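PDB 6SL5: PsaO from Dunaliella salina, which is a small membrane subunit of photosystem I that binds chlorophyll a and beta-carotene and probably helps pass excitation energy within the supercomplex. Local coordinates for residues Pro5-Ile10 with Gly74-Lys79. Coordinates in Å, arbitrary orientation, origin at the centre of the assembly. Residue numbers count along the deposited sequence, not the author numbering.
Sequences PIVPAI and GQVGFK. With CLA (chlorophyll a), chain B.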
loop_
_atom_site.group_PDB
_atom_site.type_symbol
_atom_site.label_atom_id
_atom_site.label_comp_id
_atom_site.label_asym_id
_atom_site.label_seq_id
_atom_site.Cartn_x
_atom_site.Cartn_y
_atom_site.Cartn_z
ATOM N N PRO M 5 46.477 -0.185 -37.158
ATOM C CA PRO M 5 47.860 -0.630 -37.215
ATOM C C PRO M 5 48.145 -2.104 -36.969
ATOM O O PRO M 5 48.018 -2.624 -35.855
ATOM C CB PRO M 5 48.514 0.232 -36.147
ATOM C CG PRO M 5 47.599 1.337 -35.862
ATOM C CD PRO M 5 46.257 0.754 -36.046
ATOM N N ILE M 6 48.569 -2.759 -38.039
ATOM C CA ILE M 6 48.919 -4.171 -38.012
ATOM C C ILE M 6 50.197 -4.351 -38.819
ATOM O O ILE M 6 50.304 -3.875 -39.953
ATOM C CB ILE M 6 47.773 -5.060 -38.535
ATOM C CG1 ILE M 6 48.216 -6.524 -38.620
ATOM C CG2 ILE M 6 47.175 -4.528 -39.841
ATOM C CD1 ILE M 6 48.391 -7.176 -37.263
ATOM N N VAL M 7 51.175 -5.015 -38.224
ATOM C CA VAL M 7 52.435 -5.256 -38.910
ATOM C C VAL M 7 52.438 -6.746 -39.195
ATOM O O VAL M 7 51.875 -7.528 -38.414
ATOM C CB VAL M 7 53.626 -4.764 -38.057
ATOM C CG1 VAL M 7 53.631 -5.457 -36.712
ATOM C CG2 VAL M 7 54.969 -4.931 -38.765
ATOM N N PRO M 8 53.026 -7.204 -40.308
ATOM C CA PRO M 8 53.090 -8.653 -40.540
ATOM C C PRO M 8 54.102 -9.333 -39.624
ATOM O O PRO M 8 54.139 -10.564 -39.574
ATOM C CB PRO M 8 53.492 -8.761 -42.012
ATOM C CG PRO M 8 53.955 -7.392 -42.400
ATOM C CD PRO M 8 53.179 -6.450 -41.559
ATOM N N ALA M 9 54.912 -8.556 -38.901
ATOM C CA ALA M 9 55.884 -9.035 -37.940
ATOM C C ALA M 9 55.253 -9.320 -36.588
ATOM O O ALA M 9 55.965 -9.708 -35.668
ATOM C CB ALA M 9 57.016 -8.013 -37.790
ATOM N N ILE M 10 53.935 -9.131 -36.449
ATOM C CA ILE M 10 53.242 -9.400 -35.190
ATOM C C ILE M 10 53.140 -10.885 -34.933
ATOM O O ILE M 10 52.954 -11.315 -33.788
ATOM C CB ILE M 10 51.829 -8.773 -35.169
ATOM C CG1 ILE M 10 51.373 -8.549 -33.732
ATOM C CG2 ILE M 10 50.791 -9.637 -35.905
ATOM C CD1 ILE M 10 52.409 -7.871 -32.910
ATOM N N GLY M 74 52.343 -8.160 -27.458
ATOM C CA GLY M 74 53.211 -7.935 -28.601
ATOM C C GLY M 74 52.727 -6.803 -29.485
ATOM O O GLY M 74 53.527 -6.001 -29.967
ATOM N N GLN M 75 51.413 -6.705 -29.700
ATOM C CA GLN M 75 50.901 -5.624 -30.540
ATOM C C GLN M 75 51.017 -4.277 -29.842
ATOM O O GLN M 75 51.334 -3.265 -30.482
ATOM C CB GLN M 75 49.478 -5.950 -30.954
ATOM C CG GLN M 75 48.649 -4.830 -31.432
ATOM C CD GLN M 75 48.821 -4.527 -32.888
ATOM O OE1 GLN M 75 49.817 -3.938 -33.297
ATOM N NE2 GLN M 75 47.830 -4.900 -33.686
ATOM N N VAL M 76 50.811 -4.257 -28.523
ATOM C CA VAL M 76 50.957 -3.023 -27.757
ATOM C C VAL M 76 52.408 -2.565 -27.745
ATOM O O VAL M 76 52.709 -1.385 -27.956
ATOM C CB VAL M 76 50.456 -3.247 -26.324
ATOM C CG1 VAL M 76 50.740 -2.049 -25.469
ATOM C CG2 VAL M 76 49.022 -3.581 -26.333
ATOM N N GLY M 77 53.335 -3.495 -27.499
ATOM C CA GLY M 77 54.741 -3.132 -27.438
ATOM C C GLY M 77 55.354 -2.820 -28.785
ATOM O O GLY M 77 56.274 -2.005 -28.878
ATOM N N PHE M 78 54.870 -3.457 -29.851
ATOM C CA PHE M 78 55.423 -3.186 -31.169
ATOM C C PHE M 78 54.882 -1.891 -31.719
ATOM O O PHE M 78 55.637 -1.035 -32.191
ATOM C CB PHE M 78 55.107 -4.331 -32.138
ATOM C CG PHE M 78 55.902 -4.278 -33.419
ATOM C CD1 PHE M 78 57.041 -5.047 -33.553
ATOM C CD2 PHE M 78 55.509 -3.476 -34.492
ATOM C CE1 PHE M 78 57.782 -5.013 -34.714
ATOM C CE2 PHE M 78 56.249 -3.427 -35.651
ATOM C CZ PHE M 78 57.386 -4.194 -35.765
ATOM N N LYS M 79 53.567 -1.733 -31.690
ATOM C CA LYS M 79 52.998 -0.520 -32.238
ATOM C C LYS M 79 53.173 0.648 -31.297
ATOM O O LYS M 79 53.000 1.798 -31.691
ATOM C CB LYS M 79 51.541 -0.755 -32.553
ATOM C CG LYS M 79 51.106 0.018 -33.720
ATOM C CD LYS M 79 51.870 -0.443 -34.949
ATOM C CE LYS M 79 51.471 -1.860 -35.338
ATOM N NZ LYS M 79 51.624 -2.074 -36.800
HETATM MG MG CLA B . 46.231 -1.770 -25.331
HETATM C CHA CLA B . 46.436 -2.085 -28.733
HETATM C CHB CLA B . 43.816 -4.206 -25.196
HETATM C CHC CLA B . 46.198 -1.467 -22.045
HETATM C CHD CLA B . 48.552 0.885 -25.471
HETATM N NA CLA B . 45.222 -3.050 -26.817
HETATM C C1A CLA B . 45.434 -3.050 -28.132
HETATM C C2A CLA B . 44.572 -4.074 -28.834
HETATM C C3A CLA B . 43.758 -4.664 -27.679
HETATM C C4A CLA B . 44.288 -3.951 -26.489
HETATM C CMA CLA B . 42.247 -4.741 -27.784
HETATM C CAA CLA B . 45.444 -5.196 -29.415
HETATM C CBA CLA B . 44.774 -6.558 -29.647
HETATM C CGA CLA B . 45.802 -7.625 -29.388
HETATM O O1A CLA B . 46.936 -7.275 -29.503
HETATM O O2A CLA B . 45.548 -8.875 -29.048
HETATM N NB CLA B . 45.178 -2.699 -23.855
HETATM C C1B CLA B . 44.198 -3.634 -23.978
HETATM C C2B CLA B . 43.665 -3.967 -22.684
HETATM C C3B CLA B . 44.346 -3.176 -21.803
HETATM C C4B CLA B . 45.298 -2.387 -22.563
HETATM C CMB CLA B . 42.573 -4.958 -22.395
HETATM C CAB CLA B . 44.207 -3.090 -20.332
HETATM C CBB CLA B . 44.496 -4.269 -19.436
HETATM N NC CLA B . 47.323 -0.590 -23.978
HETATM C C1C CLA B . 47.120 -0.603 -22.671
HETATM C C2C CLA B . 47.965 0.371 -21.951
HETATM C C3C CLA B . 48.695 0.973 -22.934
HETATM C C4C CLA B . 48.280 0.380 -24.200
HETATM C CMC CLA B . 47.999 0.615 -20.468
HETATM C CAC CLA B . 49.728 2.053 -22.738
HETATM C CBC CLA B . 51.104 1.438 -22.849
HETATM N ND CLA B . 47.228 -0.732 -26.683
HETATM C C1D CLA B . 48.219 0.202 -26.661
HETATM C C2D CLA B . 48.829 0.391 -27.967
HETATM C C3D CLA B . 48.120 -0.503 -28.754
HETATM C C4D CLA B . 47.178 -1.173 -27.987
HETATM C CMD CLA B . 49.930 1.266 -28.501
HETATM C CAD CLA B . 48.019 -0.986 -30.094
HETATM O OBD CLA B . 48.676 -0.615 -31.027
HETATM C CBD CLA B . 46.831 -1.880 -30.175
HETATM C CGD CLA B . 45.774 -1.257 -31.031
HETATM O O1D CLA B . 44.724 -1.823 -31.236
HETATM O O2D CLA B . 46.006 -0.090 -31.612
HETATM C CED CLA B . 44.946 0.848 -31.617
HETATM C C1 CLA B . 44.362 -9.570 -29.512
HETATM C C2 CLA B . 43.101 -9.559 -28.682
HETATM C C3 CLA B . 42.151 -10.486 -28.856
HETATM C C4 CLA B . 42.281 -11.575 -29.884
HETATM C C5 CLA B . 40.891 -10.483 -28.027
HETATM C C6 CLA B . 41.106 -11.363 -26.802
HETATM C C7 CLA B . 39.860 -12.180 -26.478
HETATM C C8 CLA B . 40.173 -13.668 -26.518
HETATM C C9 CLA B . 40.245 -14.136 -27.966
HETATM C C10 CLA B . 39.115 -14.439 -25.738
HETATM C C11 CLA B . 39.405 -15.935 -25.741
HETATM C C12 CLA B . 40.167 -16.374 -24.495
HETATM C C13 CLA B . 39.647 -17.715 -23.988
HETATM C C14 CLA B . 40.457 -18.184 -22.795
HETATM C C15 CLA B . 39.708 -18.766 -25.088
#
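A helix can meet polypeptide and pigment through the same residues, and the transmembrane domain of PsaO gives a worked example: the irregular segment 5-10, leading into helix 11-22, runs obliquely back along the last turns of helix 57-79, where Gln75 and Lys79 touch both it and a chlorophyll. Pro5 starts the contact: its CB packs 3.6 Å from Lys79 CG, while its carbonyl O accepts a weak hydrogen bond from Gln75 NE2 (3.1 Å), bent to 131° at the hydrogen. Ile6 turns its CA-to-CB bond away, yet its backbone passes close to Lys79 NZ, which lies 3.3 Å from Val7 N; both are donors, so this is proximity without bonding. Val7 then points toward the helix and lays CG1 over one face of the Phe78 ring, 3.5 Å from CE2. The chain turns here, Val7 O accepting a hydrogen bond from Ile10 N (3.3 Å), and Ala9 CB lies 4.3 Å from Phe78 CZ. That ring also touches beta-carotene. Ile10 closes the path by resting CD1 on the helix backbone, 3.6 Å from both Gly74 C and Gln75 N. The helix meanwhile lines a chlorophyll a pocket: Val76 CG2 approaches ring nitrogen ND to 3.4 Å, and Lys79 CB lies 3.2 Å from OBD of the chlorophyll.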